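Side-chain contact in exotoxin 3 (Staphylococcus aureus, PDB 2Z8L), which binds the sialylated glycan sialyl Lewis X and belongs to the superantigen-like branch of the staphylococcal and streptococcal toxins: residues N155-L158 with Y159-F162. Numbering follows the deposited sequence.
Sequences NFDL and YKKF. Unlike the reference sequence in segment 155-158: Asn155 (reference Asp).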
loop_
_atom_site.group_PDB
_atom_site.type_symbol
_atom_site.label_atom_id
_atom_site.label_comp_id
_atom_site.label_asym_id
_atom_site.label_seq_id
_atom_site.Cartn_x
_atom_site.Cartn_y
_atom_site.Cartn_z
ATOM N N ASN A 155 -7.344 2.320 15.679
ATOM C CA ASN A 155 -7.176 3.434 16.627
ATOM C C ASN A 155 -8.220 4.553 16.548
ATOM O O ASN A 155 -8.373 5.314 17.503
ATOM C CB ASN A 155 -5.791 4.014 16.470
ATOM C CG ASN A 155 -4.714 3.008 16.752
ATOM O OD1 ASN A 155 -4.079 2.465 15.840
ATOM N ND2 ASN A 155 -4.498 2.750 18.025
ATOM N N PHE A 156 -8.890 4.698 15.407
ATOM C CA PHE A 156 -9.800 5.798 15.187
ATOM C C PHE A 156 -11.161 5.365 14.668
ATOM O O PHE A 156 -11.898 6.164 14.082
ATOM C CB PHE A 156 -9.148 6.870 14.300
ATOM C CG PHE A 156 -8.023 7.565 14.978
ATOM C CD1 PHE A 156 -8.279 8.645 15.839
ATOM C CD2 PHE A 156 -6.736 7.115 14.853
ATOM C CE1 PHE A 156 -7.237 9.257 16.513
ATOM C CE2 PHE A 156 -5.692 7.745 15.511
ATOM C CZ PHE A 156 -5.948 8.798 16.343
ATOM N N ASP A 157 -11.515 4.098 14.890
ATOM C CA ASP A 157 -12.857 3.636 14.633
ATOM C C ASP A 157 -13.272 3.763 13.159
ATOM O O ASP A 157 -14.451 3.846 12.851
ATOM C CB ASP A 157 -13.876 4.392 15.501
ATOM C CG ASP A 157 -13.734 4.107 17.004
ATOM O OD1 ASP A 157 -13.343 2.970 17.377
ATOM O OD2 ASP A 157 -14.087 5.006 17.810
ATOM N N LEU A 158 -12.321 3.735 12.236
ATOM C CA LEU A 158 -12.715 3.624 10.831
ATOM C C LEU A 158 -13.573 2.363 10.579
ATOM O O LEU A 158 -13.233 1.258 11.022
ATOM C CB LEU A 158 -11.490 3.621 9.919
ATOM C CG LEU A 158 -11.782 3.635 8.419
ATOM C CD1 LEU A 158 -12.500 4.856 7.875
ATOM C CD2 LEU A 158 -10.500 3.462 7.689
ATOM N N TYR A 159 -14.669 2.565 9.864
ATOM C CA TYR A 159 -15.657 1.548 9.480
ATOM C C TYR A 159 -16.557 1.107 10.622
ATOM O O TYR A 159 -17.276 0.135 10.472
ATOM C CB TYR A 159 -15.053 0.360 8.730
ATOM C CG TYR A 159 -14.270 0.772 7.502
ATOM C CD1 TYR A 159 -14.807 1.669 6.566
ATOM C CD2 TYR A 159 -13.008 0.266 7.267
ATOM C CE1 TYR A 159 -14.039 2.062 5.424
ATOM C CE2 TYR A 159 -12.251 0.637 6.148
ATOM C CZ TYR A 159 -12.795 1.515 5.217
ATOM O OH TYR A 159 -12.139 1.938 4.088
ATOM N N LYS A 160 -16.591 1.857 11.722
ATOM C CA LYS A 160 -17.641 1.621 12.725
ATOM C C LYS A 160 -18.925 2.387 12.339
ATOM O O LYS A 160 -20.060 2.094 12.823
ATOM C CB LYS A 160 -17.137 2.007 14.094
ATOM C CG LYS A 160 -16.078 1.041 14.622
ATOM C CD LYS A 160 -15.949 1.100 16.143
ATOM C CE LYS A 160 -14.647 0.471 16.656
ATOM N NZ LYS A 160 -14.417 0.885 18.083
ATOM N N LYS A 161 -18.750 3.388 11.496
ATOM C CA LYS A 161 -19.805 4.109 10.839
ATOM C C LYS A 161 -19.544 3.994 9.352
ATOM O O LYS A 161 -18.406 3.767 8.950
ATOM C CB LYS A 161 -19.781 5.582 11.260
ATOM C CG LYS A 161 -20.183 5.809 12.706
ATOM C CD LYS A 161 -20.415 7.289 12.992
ATOM C CE LYS A 161 -20.795 7.549 14.465
ATOM N NZ LYS A 161 -21.953 6.784 14.930
ATOM N N PHE A 162 -20.584 4.186 8.549
ATOM C CA PHE A 162 -20.414 4.195 7.105
ATOM C C PHE A 162 -19.527 5.376 6.711
ATOM O O PHE A 162 -19.720 6.488 7.207
ATOM C CB PHE A 162 -21.750 4.252 6.381
ATOM C CG PHE A 162 -22.402 2.908 6.288
ATOM C CD1 PHE A 162 -22.172 2.106 5.193
ATOM C CD2 PHE A 162 -23.127 2.416 7.326
ATOM C CE1 PHE A 162 -22.736 0.832 5.124
ATOM C CE2 PHE A 162 -23.722 1.157 7.253
ATOM C CZ PHE A 162 -23.501 0.378 6.166
HETATM O O HOH W 1 -16.289 5.626 11.815
#
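Leu158 packs over one face of the ring of Tyr159, the next residue, the two side chains running side by side in the same direction. The evidence for a CH-pi contact is the placement of Leu158 CG, 3.7 Å from the centroid of the Tyr159 ring and only 7° off its normal. From this central position the branches spread over the same face, and Leu158 CD2 comes within 3.7 Å of Tyr159 CE2, toward the hydroxyl end. With chi1 at -175°, Leu158 turns CG away from its own N and beside its carbonyl carbon, the side on which the Tyr159 ring lies. At the far end of that ring, Tyr159 OH is hydrogen-bonded to the carbonyl oxygen of Leu182 and to Arg149 NH1, fixing the phenol between helix 141-155 and the segment beyond strand 177-181.

Leu158 and Tyr159 are the two central residues of a type II beta turn from Asp157 to Lys160, and Tyr159 has the positive phi that such a turn places at its third position. The turn lies in the connection of the beta-grasp domain that leads from helix 141-155 to strand 167-172. Its closing bond, Lys160 N to Asp157 O, measures 3.1 Å with an N-H...O angle of 161°. A water donates a hydrogen bond to Asp157 O, with its oxygen 2.8 Å from that atom.

The residues at the turn's two ends also meet through their side chains. An extended Lys160 chain passes obliquely across Asp157, its CD 3.9 Å from Asp157 CB, and ends in a salt bridge whose modelled Lys160 NZ to Asp157 OD1 distance, 2.4 Å, is too short to be taken literally.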